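Local atomic coordinates of O-methyltransferase family 2 (Planctopirus limnophila, PDB entry 5I2H), a protein that probably transfers methyl groups from S-adenosyl-L-methionine to hydroxyl groups of small molecules, and binds the flavone apigenin. Residues A[177-182]-A[217-221]; A[197-203]-A[261-267]. The contacts are given in a common frame with arbitrary orientation. Residues are numbered along the deposited sequence.

Contact 1. Residues A[177-182]-A[217-221]; sequences ADVLPA and KYPTW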
loop_
_atom_site.group_PDB
_atom_site.type_symbol
_atom_site.label_atom_id
_atom_site.label_comp_id
_atom_site.label_asym_id
_atom_site.label_seq_id
_atom_site.Cartn_x
_atom_site.Cartn_y
_atom_site.Cartn_z
ATOM N N ALA A 177 27.806 -1.932 9.968
ATOM C CA ALA A 177 29.180 -1.870 10.451
ATOM C C ALA A 177 29.211 -1.640 11.964
ATOM O O ALA A 177 30.073 -2.189 12.671
ATOM C CB ALA A 177 29.958 -0.789 9.704
ATOM N N ASP A 178 28.275 -0.834 12.478
ATOM C CA ASP A 178 28.273 -0.543 13.900
ATOM C C ASP A 178 28.005 -1.793 14.733
ATOM O O ASP A 178 28.548 -1.930 15.844
ATOM C CB ASP A 178 27.238 0.547 14.196
ATOM C CG ASP A 178 27.229 0.959 15.653
ATOM O OD1 ASP A 178 28.263 1.460 16.141
ATOM O OD2 ASP A 178 26.182 0.763 16.308
ATOM N N VAL A 179 27.174 -2.711 14.246
ATOM C CA VAL A 179 26.806 -3.866 15.075
ATOM C C VAL A 179 27.590 -5.132 14.753
ATOM O O VAL A 179 27.457 -6.119 15.492
ATOM C CB VAL A 179 25.300 -4.185 15.007
ATOM C CG1 VAL A 179 24.491 -2.942 15.395
ATOM C CG2 VAL A 179 24.909 -4.713 13.624
ATOM N N LEU A 180 28.401 -5.142 13.697
ATOM C CA LEU A 180 29.214 -6.323 13.425
ATOM C C LEU A 180 30.293 -6.491 14.489
ATOM O O LEU A 180 31.140 -5.601 14.636
ATOM C CB LEU A 180 29.864 -6.216 12.054
ATOM C CG LEU A 180 30.782 -7.381 11.708
ATOM C CD1 LEU A 180 29.991 -8.672 11.560
ATOM C CD2 LEU A 180 31.516 -7.049 10.425
ATOM N N PRO A 181 30.316 -7.597 15.238
ATOM C CA PRO A 181 31.383 -7.791 16.233
ATOM C C PRO A 181 32.731 -8.016 15.558
ATOM O O PRO A 181 32.802 -8.508 14.436
ATOM C CB PRO A 181 30.930 -9.036 17.013
ATOM C CG PRO A 181 29.420 -9.178 16.730
ATOM C CD PRO A 181 29.293 -8.656 15.295
ATOM N N ALA A 182 33.812 -7.661 16.265
ATOM C CA ALA A 182 35.157 -7.834 15.706
ATOM C C ALA A 182 35.482 -9.291 15.374
ATOM O O ALA A 182 36.291 -9.553 14.478
ATOM C CB ALA A 182 36.212 -7.292 16.681
ATOM N N LYS A 217 35.435 1.068 9.463
ATOM C CA LYS A 217 35.390 0.830 10.897
ATOM C C LYS A 217 36.626 0.084 11.386
ATOM O O LYS A 217 37.075 0.298 12.519
ATOM C CB LYS A 217 34.143 0.035 11.252
ATOM C CG LYS A 217 34.091 -0.292 12.744
ATOM C CD LYS A 217 32.725 -0.577 13.201
ATOM C CE LYS A 217 32.646 -0.314 14.717
ATOM N NZ LYS A 217 32.619 1.156 15.059
ATOM N N TYR A 218 37.172 -0.800 10.551
ATOM C CA TYR A 218 38.243 -1.718 10.929
ATOM C C TYR A 218 39.409 -1.480 9.977
ATOM O O TYR A 218 39.550 -2.173 8.955
ATOM C CB TYR A 218 37.765 -3.165 10.874
ATOM C CG TYR A 218 36.754 -3.542 11.934
ATOM C CD1 TYR A 218 37.143 -3.734 13.259
ATOM C CD2 TYR A 218 35.416 -3.719 11.613
ATOM C CE1 TYR A 218 36.234 -4.097 14.228
ATOM C CE2 TYR A 218 34.491 -4.085 12.581
ATOM C CZ TYR A 218 34.901 -4.266 13.882
ATOM O OH TYR A 218 33.978 -4.639 14.840
ATOM N N PRO A 219 40.270 -0.514 10.280
ATOM C CA PRO A 219 41.352 -0.143 9.345
ATOM C C PRO A 219 42.359 -1.257 9.052
ATOM O O PRO A 219 43.116 -1.147 8.069
ATOM C CB PRO A 219 42.029 1.031 10.058
ATOM C CG PRO A 219 41.008 1.533 11.023
ATOM C CD PRO A 219 40.222 0.355 11.465
ATOM N N THR A 220 42.423 -2.302 9.875
ATOM C CA THR A 220 43.351 -3.401 9.619
ATOM C C THR A 220 42.745 -4.505 8.776
ATOM O O THR A 220 43.443 -5.476 8.466
ATOM C CB THR A 220 43.847 -4.031 10.920
ATOM O OG1 THR A 220 42.744 -4.626 11.613
ATOM C CG2 THR A 220 44.498 -2.999 11.814
ATOM N N TRP A 221 41.469 -4.402 8.417
ATOM C CA TRP A 221 40.843 -5.472 7.658
ATOM C C TRP A 221 41.051 -5.269 6.174
ATOM O O TRP A 221 41.449 -4.195 5.719
ATOM C CB TRP A 221 39.340 -5.555 7.935
ATOM C CG TRP A 221 38.992 -6.031 9.301
ATOM C CD1 TRP A 221 39.775 -5.981 10.422
ATOM C CD2 TRP A 221 37.753 -6.615 9.698
ATOM N NE1 TRP A 221 39.081 -6.486 11.510
ATOM C CE2 TRP A 221 37.838 -6.877 11.088
ATOM C CE3 TRP A 221 36.567 -6.937 9.015
ATOM C CZ2 TRP A 221 36.796 -7.462 11.803
ATOM C CZ3 TRP A 221 35.529 -7.505 9.724
ATOM C CH2 TRP A 221 35.650 -7.769 11.113
HETATM O O HOH W 1 30.101 2.879 14.008
#
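Both segments are places where a helix gives out. Residues 177-179 are the last turn of helix 154-179, and Leu-180 is the first residue to leave helical angles, opening an extended run through Pro-181 to Ala-182. Opposite, Tyr-218 breaks from helix 209-217 and starts a type I beta turn to Trp-221, closed by Trp-221 N to Tyr-218 O at 3.0 Å. The backbones stay apart, 6.8 Å between the CA atoms of Ala-177 and Lys-217 and 8.4 Å between those of Ala-182 and Tyr-218, so side chains of 217-221 bridge the gap. Lys-217 stretches its chain over the helix end, its CD 3.1 Å from Ala-177 O. Its NZ stands 4.5 Å from Asp-178 OD1, too far for a salt bridge, and water 1 joins the two, 3.2 Å from each of these atoms. Tyr-218 reaches across so that its OH lies 3.0 Å from Leu-180 O, near the ring plane, while its CE1 packs 4.0 Å from Ala-182 CB. Trp-221 turns its indole edge to Ala-182 O, 3.4 Å from CZ2; separately, Leu-180 CD2 packs 4.1 Å from Trp-221 CZ3. Leu-180 points toward 217-221 and is buried, with Val-214, Leu-298 and Leu-358 also touching it, and Pro-181 O accepts a hydrogen bond from Arg-296. The arrangement belongs to the Rossmann-like methyltransferase domain: the chain leaving helix 154-179 packs against the helix-to-strand connection of the beta-alpha-beta unit formed by strand 199-203, helix 209-217 and strand 222-227.

Contact 2. Residues A[197-203]-A[261-267]; sequences GRVLLDV and PPADDIL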
loop_
_atom_site.group_PDB
_atom_site.type_symbol
_atom_site.label_atom_id
_atom_site.label_comp_id
_atom_site.label_asym_id
_atom_site.label_seq_id
_atom_site.Cartn_x
_atom_site.Cartn_y
_atom_site.Cartn_z
ATOM N N GLY A 197 43.991 -8.371 11.267
ATOM C CA GLY A 197 42.649 -8.071 10.827
ATOM C C GLY A 197 42.029 -9.276 10.131
ATOM O O GLY A 197 42.655 -10.319 9.925
ATOM N N ARG A 198 40.760 -9.113 9.765
ATOM C CA ARG A 198 40.002 -10.141 9.071
ATOM C C ARG A 198 39.835 -9.770 7.609
ATOM O O ARG A 198 39.888 -8.595 7.247
ATOM C CB ARG A 198 38.632 -10.358 9.709
ATOM C CG ARG A 198 38.779 -10.794 11.206
ATOM C CD ARG A 198 37.454 -11.021 11.922
ATOM N NE ARG A 198 36.664 -12.161 11.451
ATOM C CZ ARG A 198 36.916 -13.427 11.771
ATOM N NH1 ARG A 198 37.964 -13.724 12.540
ATOM N NH2 ARG A 198 36.142 -14.399 11.305
ATOM N N VAL A 199 39.673 -10.796 6.777
ATOM C CA VAL A 199 39.315 -10.639 5.372
ATOM C C VAL A 199 37.821 -10.879 5.255
ATOM O O VAL A 199 37.333 -11.958 5.607
ATOM C CB VAL A 199 40.116 -11.595 4.479
ATOM C CG1 VAL A 199 39.633 -11.515 3.031
ATOM C CG2 VAL A 199 41.626 -11.271 4.588
ATOM N N LEU A 200 37.090 -9.863 4.794
ATOM C CA LEU A 200 35.647 -9.932 4.616
ATOM C C LEU A 200 35.367 -10.092 3.127
ATOM O O LEU A 200 35.730 -9.216 2.328
ATOM C CB LEU A 200 34.986 -8.665 5.152
ATOM C CG LEU A 200 33.493 -8.478 4.833
ATOM C CD1 LEU A 200 32.661 -9.659 5.389
ATOM C CD2 LEU A 200 32.966 -7.132 5.370
ATOM N N LEU A 201 34.761 -11.217 2.758
ATOM C CA LEU A 201 34.332 -11.510 1.389
ATOM C C LEU A 201 32.839 -11.272 1.251
ATOM O O LEU A 201 32.038 -11.864 1.985
ATOM C CB LEU A 201 34.643 -12.969 1.018
ATOM C CG LEU A 201 34.041 -13.540 -0.276
ATOM C CD1 LEU A 201 34.561 -12.820 -1.526
ATOM C CD2 LEU A 201 34.292 -15.070 -0.372
ATOM N N ASP A 202 32.463 -10.463 0.274
ATOM C CA ASP A 202 31.091 -9.982 0.088
ATOM C C ASP A 202 30.627 -10.630 -1.207
ATOM O O ASP A 202 31.043 -10.215 -2.289
ATOM C CB ASP A 202 31.126 -8.453 0.031
ATOM C CG ASP A 202 29.783 -7.801 0.148
ATOM O OD1 ASP A 202 28.768 -8.455 -0.138
ATOM O OD2 ASP A 202 29.756 -6.575 0.493
ATOM N N VAL A 203 29.820 -11.684 -1.099
ATOM C CA VAL A 203 29.402 -12.467 -2.259
ATOM C C VAL A 203 28.122 -11.876 -2.831
ATOM O O VAL A 203 27.120 -11.742 -2.113
ATOM C CB VAL A 203 29.224 -13.949 -1.883
ATOM C CG1 VAL A 203 28.631 -14.780 -3.089
ATOM C CG2 VAL A 203 30.588 -14.519 -1.469
ATOM N N PRO A 261 37.454 -16.823 -2.892
ATOM C CA PRO A 261 38.807 -16.567 -2.370
ATOM C C PRO A 261 38.845 -16.809 -0.871
ATOM O O PRO A 261 37.794 -16.756 -0.190
ATOM C CB PRO A 261 39.036 -15.080 -2.698
ATOM C CG PRO A 261 37.648 -14.507 -2.667
ATOM C CD PRO A 261 36.731 -15.582 -3.227
ATOM N N PRO A 262 40.027 -17.068 -0.320
ATOM C CA PRO A 262 40.144 -17.238 1.134
ATOM C C PRO A 262 39.633 -16.010 1.863
ATOM O O PRO A 262 39.908 -14.875 1.471
ATOM C CB PRO A 262 41.652 -17.430 1.348
ATOM C CG PRO A 262 42.152 -17.962 0.057
ATOM C CD PRO A 262 41.320 -17.256 -0.997
ATOM N N ALA A 263 38.894 -16.249 2.936
ATOM C CA ALA A 263 38.287 -15.182 3.717
ATOM C C ALA A 263 38.029 -15.665 5.129
ATOM O O ALA A 263 37.829 -16.860 5.361
ATOM C CB ALA A 263 36.971 -14.726 3.083
ATOM N N ASP A 264 38.011 -14.717 6.067
ATOM C CA ASP A 264 37.602 -15.020 7.435
ATOM C C ASP A 264 36.084 -14.951 7.590
ATOM O O ASP A 264 35.482 -15.804 8.240
ATOM C CB ASP A 264 38.252 -14.034 8.404
ATOM C CG ASP A 264 39.772 -14.176 8.452
ATOM O OD1 ASP A 264 40.267 -15.206 8.976
ATOM O OD2 ASP A 264 40.474 -13.274 7.972
ATOM N N ASP A 265 35.466 -13.914 7.037
ATOM C CA ASP A 265 34.022 -13.684 7.106
ATOM C C ASP A 265 33.475 -13.663 5.694
ATOM O O ASP A 265 34.095 -13.061 4.806
ATOM C CB ASP A 265 33.690 -12.340 7.752
ATOM C CG ASP A 265 34.074 -12.294 9.233
ATOM O OD1 ASP A 265 33.970 -13.337 9.897
ATOM O OD2 ASP A 265 34.479 -11.226 9.713
ATOM N N ILE A 266 32.299 -14.264 5.496
ATOM C CA ILE A 266 31.610 -14.208 4.210
ATOM C C ILE A 266 30.237 -13.592 4.436
ATOM O O ILE A 266 29.472 -14.069 5.285
ATOM C CB ILE A 266 31.505 -15.593 3.559
ATOM C CG1 ILE A 266 32.919 -16.077 3.239
ATOM C CG2 ILE A 266 30.644 -15.508 2.305
ATOM C CD1 ILE A 266 32.965 -17.497 2.722
ATOM N N LEU A 267 29.935 -12.525 3.695
ATOM C CA LEU A 267 28.676 -11.789 3.804
ATOM C C LEU A 267 27.759 -12.143 2.627
ATOM O O LEU A 267 28.165 -12.075 1.447
ATOM C CB LEU A 267 28.961 -10.282 3.832
ATOM C CG LEU A 267 27.729 -9.361 3.818
ATOM C CD1 LEU A 267 26.849 -9.631 5.066
ATOM C CD2 LEU A 267 28.130 -7.881 3.739
HETATM O O HOH W 2 42.963 -12.533 8.141
HETATM O O HOH W 3 38.646 -16.540 11.042
#
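Leu-201 is the largest bump here: its CB sits 3.6 Å from Ala-263 CB, its CD1 3.7 Å from Pro-261 CG and its CD2 4.0 Å from Ile-266 CG1, so it fills the hollow left by the small alanine between proline and isoleucine. Val-203 CG2 extends this face, 3.9 Å from Ile-266 CG2. On the other face Leu-200 CD1 wedges in, 3.7 Å from Asp-265 CB and 4.1 Å from Leu-267 CB. Strands 199-203 and 265-267, 23° apart, are parallel neighbours at the centre of the Rossmann-like 3-2-1-4-5-7-6 sheet, hydrogen-bonded from Asp-265 N to Val-199 O (3.1 Å) through to Val-203 N to Leu-267 O (3.1 Å). Where the strands begin, the Arg-198 guanidinium lays one face over Asp-264 CB and turns its edge to Asp-265, in a two-pronged salt bridge: NE to OD2 2.9 Å, NH2 to OD1 2.8 Å. Asp-264 OD2 accepts a hydrogen bond from Val-199 N at 2.9 Å, while its OD1 takes the backbone N of Lys-187.

Contacts 1 and 2 lie 12 Å apart between centres and touch directly. Trp-221 CB is 3.2 Å from Arg-198 O, Ala-182 O is 3.2 Å from Arg-198 CD, and Thr-220 OG1 is 3.5 Å from Gly-197 CA. The chain alternates between them: 177-182 leads towards strand 199-203, whereas the turn at 217-221 leads into strand 222-227, which pairs with 199-203 on the edge away from 265-269. Arg-296 is shared, hydrogen-bonded to Pro-181 O in contact 1 and salt-bridged to Asp-265 in contact 2. The apigenin pocket, which includes Asn-270 and His-273, lies beyond the C-terminal end of strand 265-269; the Asp-202 side chain is still about 11 Å from the bound flavone.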